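Local coordinates for aminopeptidase N (Francisella tularensis subsp. tularensis, PDB 5DLL), which removes N-terminal amino acids from peptides as a zinc-dependent metallopeptidase of the M1 family and is probably involved in breaking down intracellular peptides, at residues L493-M499 against E511-K517; A453-T457 against T481-D486; L555-V559 against S571-I575; D604-S609 against A672-L676. All coordinates share one frame; numbering follows the deposited sequence.

Interaction 1. Residues L493-M499 against E511-K517; sequences LHIPVKM and EQVIELK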
loop_
_atom_site.group_PDB
_atom_site.type_symbol
_atom_site.label_atom_id
_atom_site.label_comp_id
_atom_site.label_asym_id
_atom_site.label_seq_id
_atom_site.Cartn_x
_atom_site.Cartn_y
_atom_site.Cartn_z
ATOM N N LEU A 493 -1.187 -16.585 21.293
ATOM C CA LEU A 493 -2.032 -16.436 20.109
ATOM C C LEU A 493 -2.242 -17.755 19.356
ATOM O O LEU A 493 -1.629 -18.775 19.668
ATOM C CB LEU A 493 -1.406 -15.415 19.157
ATOM C CG LEU A 493 -1.144 -14.028 19.743
ATOM C CD1 LEU A 493 -0.160 -13.254 18.879
ATOM C CD2 LEU A 493 -2.451 -13.269 19.896
ATOM N N HIS A 494 -3.122 -17.704 18.360
ATOM C CA HIS A 494 -3.358 -18.807 17.440
ATOM C C HIS A 494 -2.427 -18.623 16.235
ATOM O O HIS A 494 -2.671 -17.763 15.384
ATOM C CB HIS A 494 -4.825 -18.774 16.995
ATOM C CG HIS A 494 -5.296 -20.028 16.325
ATOM N ND1 HIS A 494 -6.621 -20.407 16.318
ATOM C CD2 HIS A 494 -4.626 -20.989 15.647
ATOM C CE1 HIS A 494 -6.749 -21.544 15.658
ATOM N NE2 HIS A 494 -5.553 -21.920 15.244
ATOM N N ILE A 495 -1.356 -19.419 16.173
ATOM C CA ILE A 495 -0.360 -19.309 15.095
ATOM C C ILE A 495 -0.478 -20.500 14.139
ATOM O O ILE A 495 -0.339 -21.646 14.569
ATOM C CB ILE A 495 1.106 -19.294 15.615
ATOM C CG1 ILE A 495 1.255 -18.551 16.951
ATOM C CG2 ILE A 495 2.039 -18.702 14.565
ATOM C CD1 ILE A 495 0.964 -17.071 16.897
ATOM N N PRO A 496 -0.737 -20.238 12.843
ATOM C CA PRO A 496 -0.651 -21.287 11.834
ATOM C C PRO A 496 0.770 -21.411 11.289
ATOM O O PRO A 496 1.356 -20.414 10.858
ATOM C CB PRO A 496 -1.604 -20.802 10.742
ATOM C CG PRO A 496 -1.567 -19.321 10.845
ATOM C CD PRO A 496 -1.235 -18.976 12.274
ATOM N N VAL A 497 1.308 -22.630 11.322
ATOM C CA VAL A 497 2.653 -22.912 10.828
ATOM C C VAL A 497 2.577 -23.828 9.610
ATOM O O VAL A 497 2.461 -25.047 9.746
ATOM C CB VAL A 497 3.522 -23.585 11.908
ATOM C CG1 VAL A 497 4.994 -23.497 11.530
ATOM C CG2 VAL A 497 3.275 -22.947 13.267
ATOM N N LYS A 498 2.632 -23.228 8.424
ATOM C CA LYS A 498 2.637 -23.979 7.170
ATOM C C LYS A 498 4.030 -24.553 6.966
ATOM O O LYS A 498 5.017 -23.812 6.956
ATOM C CB LYS A 498 2.248 -23.079 5.995
ATOM C CG LYS A 498 1.986 -23.838 4.708
ATOM C CD LYS A 498 1.630 -22.906 3.565
ATOM C CE LYS A 498 1.647 -23.654 2.240
ATOM N NZ LYS A 498 1.359 -22.760 1.087
ATOM N N MET A 499 4.112 -25.870 6.806
ATOM C CA MET A 499 5.394 -26.557 6.912
ATOM C C MET A 499 5.503 -27.839 6.091
ATOM O O MET A 499 4.530 -28.317 5.504
ATOM C CB MET A 499 5.695 -26.851 8.391
ATOM C CG MET A 499 4.595 -27.597 9.140
ATOM S SD MET A 499 4.690 -29.395 9.019
ATOM C CE MET A 499 6.132 -29.735 10.023
ATOM N N GLU A 511 3.709 -32.758 4.470
ATOM C CA GLU A 511 3.287 -31.406 4.116
ATOM C C GLU A 511 1.871 -31.108 4.621
ATOM O O GLU A 511 0.895 -31.712 4.165
ATOM C CB GLU A 511 3.356 -31.195 2.603
ATOM C CG GLU A 511 4.758 -31.291 2.021
ATOM C CD GLU A 511 4.829 -30.763 0.600
ATOM O OE1 GLU A 511 3.985 -31.156 -0.231
ATOM O OE2 GLU A 511 5.728 -29.948 0.308
ATOM N N GLN A 512 1.777 -30.171 5.561
ATOM C CA GLN A 512 0.503 -29.777 6.157
ATOM C C GLN A 512 0.638 -28.425 6.857
ATOM O O GLN A 512 1.722 -27.839 6.888
ATOM C CB GLN A 512 0.044 -30.836 7.163
ATOM C CG GLN A 512 0.971 -30.997 8.362
ATOM C CD GLN A 512 0.525 -32.083 9.324
ATOM O OE1 GLN A 512 -0.499 -32.736 9.119
ATOM N NE2 GLN A 512 1.298 -32.279 10.388
ATOM N N VAL A 513 -0.470 -27.940 7.412
ATOM C CA VAL A 513 -0.470 -26.769 8.288
ATOM C C VAL A 513 -0.748 -27.242 9.715
ATOM O O VAL A 513 -1.759 -27.900 9.962
ATOM C CB VAL A 513 -1.557 -25.748 7.879
ATOM C CG1 VAL A 513 -1.565 -24.556 8.830
ATOM C CG2 VAL A 513 -1.355 -25.290 6.438
ATOM N N ILE A 514 0.154 -26.923 10.641
ATOM C CA ILE A 514 -0.069 -27.210 12.062
ATOM C C ILE A 514 -0.311 -25.907 12.825
ATOM O O ILE A 514 0.006 -24.819 12.332
ATOM C CB ILE A 514 1.084 -28.023 12.702
ATOM C CG1 ILE A 514 2.419 -27.276 12.619
ATOM C CG2 ILE A 514 1.200 -29.386 12.036
ATOM C CD1 ILE A 514 3.503 -27.880 13.486
ATOM N N GLU A 515 -0.872 -26.026 14.025
ATOM C CA GLU A 515 -1.335 -24.866 14.781
ATOM C C GLU A 515 -0.674 -24.783 16.146
ATOM O O GLU A 515 -0.460 -25.800 16.800
ATOM C CB GLU A 515 -2.854 -24.928 14.933
ATOM C CG GLU A 515 -3.587 -24.663 13.626
ATOM C CD GLU A 515 -4.958 -25.306 13.566
ATOM O OE1 GLU A 515 -5.630 -25.410 14.612
ATOM O OE2 GLU A 515 -5.367 -25.701 12.457
ATOM N N LEU A 516 -0.352 -23.559 16.559
ATOM C CA LEU A 516 0.192 -23.292 17.887
ATOM C C LEU A 516 -0.769 -22.385 18.655
ATOM O O LEU A 516 -0.761 -21.167 18.477
ATOM C CB LEU A 516 1.574 -22.647 17.774
ATOM C CG LEU A 516 2.270 -22.255 19.077
ATOM C CD1 LEU A 516 2.526 -23.472 19.951
ATOM C CD2 LEU A 516 3.570 -21.529 18.769
ATOM N N LYS A 517 -1.592 -23.000 19.504
ATOM C CA LYS A 517 -2.616 -22.295 20.275
ATOM C C LYS A 517 -2.224 -22.174 21.743
ATOM O O LYS A 517 -3.086 -22.008 22.604
ATOM C CB LYS A 517 -3.944 -23.053 20.188
ATOM C CG LYS A 517 -4.389 -23.415 18.785
ATOM C CD LYS A 517 -5.720 -24.138 18.829
ATOM C CE LYS A 517 -6.067 -24.744 17.484
ATOM N NZ LYS A 517 -7.442 -25.311 17.460
#

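Interaction 2. Residues A453-T457 against T481-D486; sequences AQSGT and TLPTAD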
loop_
_atom_site.group_PDB
_atom_site.type_symbol
_atom_site.label_atom_id
_atom_site.label_comp_id
_atom_site.label_asym_id
_atom_site.label_seq_id
_atom_site.Cartn_x
_atom_site.Cartn_y
_atom_site.Cartn_z
ATOM N N ALA A 453 -6.699 -7.603 19.350
ATOM C CA ALA A 453 -6.449 -6.858 20.588
ATOM C C ALA A 453 -4.961 -6.713 20.927
ATOM O O ALA A 453 -4.550 -5.689 21.476
ATOM C CB ALA A 453 -7.189 -7.514 21.748
ATOM N N GLN A 454 -4.158 -7.724 20.600
ATOM C CA GLN A 454 -2.760 -7.766 21.046
ATOM C C GLN A 454 -1.779 -7.009 20.146
ATOM O O GLN A 454 -1.770 -7.177 18.926
ATOM C CB GLN A 454 -2.287 -9.213 21.204
ATOM C CG GLN A 454 -0.861 -9.326 21.732
ATOM C CD GLN A 454 -0.637 -10.576 22.560
ATOM O OE1 GLN A 454 -1.177 -10.708 23.660
ATOM N NE2 GLN A 454 0.169 -11.499 22.042
ATOM N N SER A 455 -0.936 -6.200 20.786
ATOM C CA SER A 455 0.087 -5.410 20.108
ATOM C C SER A 455 1.428 -6.150 20.103
ATOM O O SER A 455 1.622 -7.106 20.856
ATOM C CB SER A 455 0.235 -4.060 20.810
ATOM O OG SER A 455 1.171 -3.227 20.152
ATOM N N GLY A 456 2.340 -5.713 19.241
ATOM C CA GLY A 456 3.697 -6.255 19.207
ATOM C C GLY A 456 3.898 -7.484 18.336
ATOM O O GLY A 456 2.948 -8.208 18.029
ATOM N N THR A 457 5.157 -7.704 17.954
ATOM C CA THR A 457 5.583 -8.838 17.140
ATOM C C THR A 457 5.894 -10.030 18.043
ATOM O O THR A 457 6.701 -9.903 18.962
ATOM C CB THR A 457 6.868 -8.491 16.359
ATOM O OG1 THR A 457 6.648 -7.328 15.553
ATOM C CG2 THR A 457 7.303 -9.648 15.469
ATOM N N THR A 481 5.930 -13.022 23.364
ATOM C CA THR A 481 5.803 -11.664 22.842
ATOM C C THR A 481 5.967 -10.666 23.998
ATOM O O THR A 481 5.243 -10.722 24.993
ATOM C CB THR A 481 4.471 -11.472 22.075
ATOM O OG1 THR A 481 4.244 -10.080 21.815
ATOM C CG2 THR A 481 3.291 -12.054 22.844
ATOM N N LEU A 482 6.941 -9.771 23.858
ATOM C CA LEU A 482 7.366 -8.897 24.951
ATOM C C LEU A 482 6.391 -7.739 25.191
ATOM O O LEU A 482 5.603 -7.399 24.308
ATOM C CB LEU A 482 8.761 -8.336 24.650
ATOM C CG LEU A 482 9.887 -9.357 24.472
ATOM C CD1 LEU A 482 11.156 -8.651 24.018
ATOM C CD2 LEU A 482 10.127 -10.138 25.757
ATOM N N PRO A 483 6.443 -7.127 26.390
ATOM C CA PRO A 483 5.623 -5.946 26.668
ATOM C C PRO A 483 5.956 -4.760 25.760
ATOM O O PRO A 483 7.109 -4.594 25.363
ATOM C CB PRO A 483 5.964 -5.611 28.128
ATOM C CG PRO A 483 7.249 -6.301 28.405
ATOM C CD PRO A 483 7.200 -7.549 27.582
ATOM N N THR A 484 4.941 -3.958 25.439
ATOM C CA THR A 484 5.099 -2.751 24.620
ATOM C C THR A 484 4.665 -1.512 25.404
ATOM O O THR A 484 4.167 -1.613 26.529
ATOM C CB THR A 484 4.267 -2.837 23.323
ATOM O OG1 THR A 484 2.923 -3.219 23.636
ATOM C CG2 THR A 484 4.866 -3.848 22.368
ATOM N N ALA A 485 4.861 -0.341 24.802
ATOM C CA ALA A 485 4.466 0.923 25.418
ATOM C C ALA A 485 2.952 0.996 25.667
ATOM O O ALA A 485 2.515 1.457 26.728
ATOM C CB ALA A 485 4.919 2.090 24.552
ATOM N N ASP A 486 2.164 0.532 24.696
ATOM C CA ASP A 486 0.697 0.592 24.781
ATOM C C ASP A 486 0.094 -0.428 25.759
ATOM O O ASP A 486 -0.931 -0.155 26.392
ATOM C CB ASP A 486 0.057 0.452 23.390
ATOM C CG ASP A 486 0.468 -0.825 22.673
ATOM O OD1 ASP A 486 1.685 -1.092 22.564
ATOM O OD2 ASP A 486 -0.429 -1.553 22.204
#

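Interaction 3. Residues L555-V559 against S571-I575; sequences LLHIV and SLQQI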
loop_
_atom_site.group_PDB
_atom_site.type_symbol
_atom_site.label_atom_id
_atom_site.label_comp_id
_atom_site.label_asym_id
_atom_site.label_seq_id
_atom_site.Cartn_x
_atom_site.Cartn_y
_atom_site.Cartn_z
ATOM N N LEU A 555 20.322 -24.989 5.642
ATOM C CA LEU A 555 19.720 -23.934 4.823
ATOM C C LEU A 555 19.965 -24.193 3.333
ATOM O O LEU A 555 19.094 -23.941 2.503
ATOM C CB LEU A 555 20.266 -22.553 5.219
ATOM C CG LEU A 555 19.937 -22.053 6.633
ATOM C CD1 LEU A 555 20.748 -20.813 6.974
ATOM C CD2 LEU A 555 18.450 -21.773 6.783
ATOM N N LEU A 556 21.147 -24.712 3.009
ATOM C CA LEU A 556 21.507 -25.035 1.625
ATOM C C LEU A 556 20.657 -26.191 1.084
ATOM O O LEU A 556 20.372 -26.251 -0.112
ATOM C CB LEU A 556 23.001 -25.379 1.525
ATOM C CG LEU A 556 23.831 -24.647 0.469
ATOM C CD1 LEU A 556 23.711 -23.136 0.605
ATOM C CD2 LEU A 556 25.286 -25.086 0.581
ATOM N N HIS A 557 20.261 -27.105 1.972
ATOM C CA HIS A 557 19.349 -28.199 1.620
ATOM C C HIS A 557 17.931 -27.676 1.340
ATOM O O HIS A 557 17.263 -28.143 0.415
ATOM C CB HIS A 557 19.317 -29.250 2.741
ATOM C CG HIS A 557 18.731 -30.568 2.327
ATOM N ND1 HIS A 557 19.487 -31.573 1.760
ATOM C CD2 HIS A 557 17.467 -31.049 2.407
ATOM C CE1 HIS A 557 18.712 -32.612 1.504
ATOM N NE2 HIS A 557 17.482 -32.319 1.885
ATOM N N ILE A 558 17.482 -26.707 2.138
ATOM C CA ILE A 558 16.181 -26.063 1.924
ATOM C C ILE A 558 16.190 -25.280 0.611
ATOM O O ILE A 558 15.218 -25.307 -0.139
ATOM C CB ILE A 558 15.797 -25.140 3.106
ATOM C CG1 ILE A 558 15.518 -25.980 4.358
ATOM C CG2 ILE A 558 14.566 -24.305 2.777
ATOM C CD1 ILE A 558 15.400 -25.178 5.636
ATOM N N VAL A 559 17.298 -24.604 0.330
ATOM C CA VAL A 559 17.448 -23.870 -0.929
ATOM C C VAL A 559 17.398 -24.809 -2.141
ATOM O O VAL A 559 16.887 -24.434 -3.198
ATOM C CB VAL A 559 18.766 -23.056 -0.955
ATOM C CG1 VAL A 559 19.015 -22.452 -2.335
ATOM C CG2 VAL A 559 18.739 -21.964 0.109
ATOM N N SER A 571 15.677 -18.681 2.937
ATOM C CA SER A 571 16.859 -19.383 3.435
ATOM C C SER A 571 18.141 -18.939 2.727
ATOM O O SER A 571 19.208 -18.925 3.334
ATOM C CB SER A 571 16.684 -20.896 3.285
ATOM O OG SER A 571 15.571 -21.351 4.032
ATOM N N LEU A 572 18.034 -18.587 1.447
ATOM C CA LEU A 572 19.186 -18.115 0.679
ATOM C C LEU A 572 19.607 -16.704 1.111
ATOM O O LEU A 572 20.799 -16.406 1.212
ATOM C CB LEU A 572 18.875 -18.143 -0.821
ATOM C CG LEU A 572 20.053 -17.951 -1.787
ATOM C CD1 LEU A 572 21.152 -18.979 -1.552
ATOM C CD2 LEU A 572 19.568 -18.012 -3.229
ATOM N N GLN A 573 18.626 -15.842 1.370
ATOM C CA GLN A 573 18.899 -14.487 1.851
ATOM C C GLN A 573 19.462 -14.529 3.280
ATOM O O GLN A 573 20.233 -13.657 3.671
ATOM C CB GLN A 573 17.631 -13.618 1.796
ATOM C CG GLN A 573 17.021 -13.456 0.404
ATOM C CD GLN A 573 17.666 -12.360 -0.438
ATOM O OE1 GLN A 573 17.454 -11.168 -0.202
ATOM N NE2 GLN A 573 18.431 -12.765 -1.450
ATOM N N GLN A 574 19.080 -15.546 4.050
ATOM C CA GLN A 574 19.587 -15.722 5.410
ATOM C C GLN A 574 21.051 -16.152 5.418
ATOM O O GLN A 574 21.811 -15.764 6.304
ATOM C CB GLN A 574 18.743 -16.751 6.160
ATOM C CG GLN A 574 19.163 -16.956 7.606
ATOM C CD GLN A 574 18.012 -17.382 8.498
ATOM O OE1 GLN A 574 16.967 -16.727 8.539
ATOM N NE2 GLN A 574 18.200 -18.477 9.228
ATOM N N ILE A 575 21.436 -16.958 4.433
ATOM C CA ILE A 575 22.819 -17.418 4.296
ATOM C C ILE A 575 23.722 -16.264 3.867
ATOM O O ILE A 575 24.709 -15.961 4.537
ATOM C CB ILE A 575 22.929 -18.572 3.276
ATOM C CG1 ILE A 575 22.278 -19.840 3.841
ATOM C CG2 ILE A 575 24.383 -18.858 2.924
ATOM C CD1 ILE A 575 21.907 -20.863 2.789
#

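Interaction 4. Residues D604-S609 against A672-L676; sequences DKALIS and AKRKL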
loop_
_atom_site.group_PDB
_atom_site.type_symbol
_atom_site.label_atom_id
_atom_site.label_comp_id
_atom_site.label_asym_id
_atom_site.label_seq_id
_atom_site.Cartn_x
_atom_site.Cartn_y
_atom_site.Cartn_z
ATOM N N ASP A 604 9.822 -19.782 -11.679
ATOM C CA ASP A 604 9.509 -18.396 -12.029
ATOM C C ASP A 604 10.809 -17.596 -12.104
ATOM O O ASP A 604 11.549 -17.485 -11.124
ATOM C CB ASP A 604 8.534 -17.765 -11.023
ATOM C CG ASP A 604 8.001 -16.400 -11.486
ATOM O OD1 ASP A 604 8.754 -15.628 -12.122
ATOM O OD2 ASP A 604 6.823 -16.095 -11.206
ATOM N N LYS A 605 11.073 -17.052 -13.286
ATOM C CA LYS A 605 12.319 -16.345 -13.568
ATOM C C LYS A 605 12.425 -15.041 -12.774
ATOM O O LYS A 605 13.525 -14.545 -12.535
ATOM C CB LYS A 605 12.415 -16.060 -15.069
ATOM C CG LYS A 605 13.805 -16.190 -15.652
ATOM C CD LYS A 605 13.778 -16.770 -17.059
ATOM C CE LYS A 605 13.450 -18.254 -17.041
ATOM N NZ LYS A 605 13.770 -18.901 -18.341
ATOM N N ALA A 606 11.279 -14.490 -12.377
ATOM C CA ALA A 606 11.238 -13.311 -11.519
ATOM C C ALA A 606 11.656 -13.676 -10.097
ATOM O O ALA A 606 12.394 -12.931 -9.450
ATOM C CB ALA A 606 9.844 -12.706 -11.520
ATOM N N LEU A 607 11.169 -14.819 -9.614
ATOM C CA LEU A 607 11.577 -15.360 -8.314
ATOM C C LEU A 607 13.085 -15.625 -8.270
ATOM O O LEU A 607 13.735 -15.372 -7.256
ATOM C CB LEU A 607 10.802 -16.647 -8.000
ATOM C CG LEU A 607 11.357 -17.588 -6.928
ATOM C CD1 LEU A 607 11.353 -16.941 -5.550
ATOM C CD2 LEU A 607 10.552 -18.879 -6.931
ATOM N N ILE A 608 13.626 -16.142 -9.372
ATOM C CA ILE A 608 15.073 -16.310 -9.517
ATOM C C ILE A 608 15.785 -14.960 -9.322
ATOM O O ILE A 608 16.756 -14.871 -8.570
ATOM C CB ILE A 608 15.440 -16.933 -10.888
ATOM C CG1 ILE A 608 14.971 -18.391 -10.954
ATOM C CG2 ILE A 608 16.942 -16.889 -11.124
ATOM C CD1 ILE A 608 15.050 -19.019 -12.334
ATOM N N SER A 609 15.280 -13.918 -9.984
ATOM C CA SER A 609 15.846 -12.568 -9.880
ATOM C C SER A 609 15.912 -12.042 -8.443
ATOM O O SER A 609 16.868 -11.361 -8.080
ATOM C CB SER A 609 15.043 -11.589 -10.740
ATOM O OG SER A 609 14.732 -12.154 -12.001
ATOM N N ALA A 672 9.210 -11.293 -16.412
ATOM C CA ALA A 672 10.170 -12.039 -15.586
ATOM C C ALA A 672 11.525 -12.197 -16.270
ATOM O O ALA A 672 12.566 -12.207 -15.608
ATOM C CB ALA A 672 9.607 -13.408 -15.234
ATOM N N LYS A 673 11.488 -12.336 -17.595
ATOM C CA LYS A 673 12.691 -12.427 -18.434
ATOM C C LYS A 673 13.510 -11.145 -18.278
ATOM O O LYS A 673 14.714 -11.196 -18.013
ATOM C CB LYS A 673 12.291 -12.624 -19.911
ATOM C CG LYS A 673 13.066 -13.679 -20.692
ATOM C CD LYS A 673 12.212 -14.217 -21.843
ATOM C CE LYS A 673 13.023 -14.791 -23.002
ATOM N NZ LYS A 673 13.519 -16.182 -22.799
ATOM N N ARG A 674 12.828 -10.006 -18.413
ATOM C CA ARG A 674 13.460 -8.681 -18.378
ATOM C C ARG A 674 14.154 -8.339 -17.065
ATOM O O ARG A 674 15.113 -7.564 -17.054
ATOM C CB ARG A 674 12.436 -7.582 -18.686
ATOM C CG ARG A 674 12.260 -7.279 -20.164
ATOM C CD ARG A 674 11.408 -6.037 -20.371
ATOM N NE ARG A 674 10.014 -6.271 -19.996
ATOM C CZ ARG A 674 9.084 -6.797 -20.793
ATOM N NH1 ARG A 674 9.374 -7.156 -22.039
ATOM N NH2 ARG A 674 7.845 -6.963 -20.341
ATOM N N LYS A 675 13.671 -8.884 -15.956
ATOM C CA LYS A 675 14.293 -8.570 -14.674
ATOM C C LYS A 675 15.441 -9.514 -14.334
ATOM O O LYS A 675 16.441 -9.070 -13.774
ATOM C CB LYS A 675 13.273 -8.463 -13.538
ATOM C CG LYS A 675 12.399 -9.675 -13.286
ATOM C CD LYS A 675 11.422 -9.390 -12.153
ATOM C CE LYS A 675 10.403 -8.317 -12.523
ATOM N NZ LYS A 675 9.354 -8.145 -11.483
ATOM N N LEU A 676 15.324 -10.793 -14.688
ATOM C CA LEU A 676 16.473 -11.697 -14.575
ATOM C C LEU A 676 17.593 -11.219 -15.496
ATOM O O LEU A 676 18.770 -11.262 -15.129
ATOM C CB LEU A 676 16.108 -13.142 -14.920
ATOM C CG LEU A 676 17.271 -14.133 -14.745
ATOM C CD1 LEU A 676 17.703 -14.196 -13.288
ATOM C CD2 LEU A 676 16.927 -15.524 -15.252
#

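Interaction 1. Residues L493-M499 against E511-K517
Val497 N donates to Ile514 O at 2.7 Å, in the middle of an antiparallel beta hairpin that belongs to the Ig-like domain. Leu516 N to Ile495 O is nearly as short, 2.8 Å, and Ile495 N returns a bond to Leu516 O. Ile514 N to Val497 O and Met499 N to Gln512 O carry the pairing on, and Gln512 N to Met499 O ends it with a weak bond.

At the other end the His494 ring meets Lys517 and Glu515. Lys517 lays its CG over one ring face, 4.1 Å from the centroid, a CH-pi contact. Its chain continues extended, which brings NZ to a salt bridge with Glu515 OE1 at 3.4 Å. Glu515 puts its CG at the edge of the same ring, with carboxylate and ring planes turned 49° apart; its OE2 pairs with Arg443.

Pro496, Val513, Glu515 and the aliphatic part of Lys498, whose NZ pairs with Asp539, share one face, where Pro496 and Glu515 meet Leu406 of helix 390-423. The other face is mostly apolar: Val497 CB packs on Ile514 CG1 at 3.9 Å, Met499 CG reaches the same CG1, and Ile495 runs alongside Leu516. Met499 and Leu516 then touch strand 520-525. The chemistry is thus two-sided, with a greasy face turned to the second sheet of the domain and a mixed, charge-bearing face turned to helix 390-423.

Interaction 2. Residues A453-T457 against T481-D486
Gly456 and Thr484 bring two irregular segments together, their CA atoms 6.6 Å apart and the chains running at 121° to each other. Gly456 has a positive phi of 87°, a conformation natural to glycine, and its bare CA faces the CG2 methyl of Thr484 at 4.1 Å.

Ser455 holds its OG anti to the backbone N (chi1 -177°), which carries the hydroxyl over to the carboxylate of Asp486, where it donates a weak hydrogen bond to OD1 at 3.3 Å. The exact placement of these two groups is doubtful, because Ser455 CB comes implausibly close to Asp486 OD2. OD1 has a second partner in Ser373 OG. Further along, the Gln454 and Thr481 side chains approach from opposite directions, and the amide NE2 of Gln454 meets the CG2 methyl of Thr481. The glutamine is steadied from outside, since its OE1 accepts from Gln491 N. Thr481 OG1 faces two backbone carbonyls at longer range, lying 3.8 Å from Thr457 O and 4.1 Å from Ser455 O.

Lys490 NZ bonds both Ser455 O and Thr484 OG1, linking the two segments. The first segment joins helix 450-453 to strand 459-467 of the Ig-like fold. The second leaves strand 472-480 on the way to strand 495-502, while Thr457 turns from the contact to touch Phe365 and Asp368 of helix 349-369.

Interaction 3. Residues L555-V559 against S571-I575
Leu555 and Ile575 form the tight part of this helical hairpin, sliding past each other in opposite directions. Ile575 keeps CG1 beside its backbone N (chi1 -70°) and sends CD1 to Leu555 CB, 3.4 Å away. Leu556 comes in at about a right angle and sets its CD1 against the same methyl at 3.6 Å. A turn on, Val559 CG2 packs over Leu572 CB at 3.9 Å, again nearly crosswise. Phe590 of helix 588-598 covers both Leu572 and Ile575 from outside the pair.

The Gln574 side is looser. This partly exposed residue crosses Leu555 at about a right angle, its NE2 4.1 Å from both CD1 and CD2 of the leucine. On the Ile558 flank, the buried Ser571 OG lies against Ile558 CG2 and bonds Asn567 O in its own helix.

Helices 552-561 and 565-581 open the C-terminal domain related to ARM repeats; the axes of 555-559 and 571-575 approach to 9.1 Å, at 143°. Arg568 NE, from the second helix, bonds Val559 O. Since the serine spends its polarity on its own helix, the side chains of the two segments hold together mainly by fit and the burial of apolar surface.

Interaction 4. Residues D604-S609 against A672-L676
Leu676 places CG opposite its own backbone N (chi1 -177°), which swings its two methyls across to the helix of Lys605 and Ile608. Ser609, with chi1 at -43°, puts its OG against Leu676 CB. The contact joins two roughly parallel helices, their short segments 24° apart, in the alpha-helical C-terminal domain classed with ARM repeats.

The leucine's branches divide the work: CD1 packs on Ile608 CG2 at 3.5 Å, and CD2 lies against the CG and CD of Lys605, so the lysine contributes its aliphatic stem while its bent chain leads NZ away. Nearer the start of helix 605-612 the packing is alanine on alanine, Ala606 CB to Ala672 CB at 3.8 Å. Such small side chains are consistent with the close approach of the segment axes, 7.9 Å. Lys675 closes the edge by resting CD on Ala606 CB at 3.7 Å, and Val654 and Cys658 of helix 648-658 pack on Leu676.

Asp604 caps the first helix, its OD1 accepting from Ala606 N at 2.8 Å, and Ser348 OG bonds its OD2. Ser609 OG is close to Leu676 N, but the angle is too poor for a hydrogen bond. Its proton goes instead to Lys605 O, 2.7 Å from OG, an oxygen that also accepts from Ser609 N.

How the interactions relate
Reading from the N terminus, the contacts come one after another, neither nesting nor crossing. Interaction 2 is first, closing a loop of 23 residues between the link after helix 450-453 and the end of strand 472-480. Interaction 1 follows as a hairpin and touches interaction 2 directly, Leu493 CD1 resting 3.6 Å from Gln454 NE2. The chain then enters the helical C-terminal domain. There interaction 3 closes a short helical hairpin, 552-561 with 565-581, and interaction 4 spans 62 residues, joining helix 605-612 to helix 668-685; their nearest atoms are about 7 Å apart. Interaction 1 pairs strands 495-502 and 508-516, and its centre lies about 21 Å from that of interaction 3.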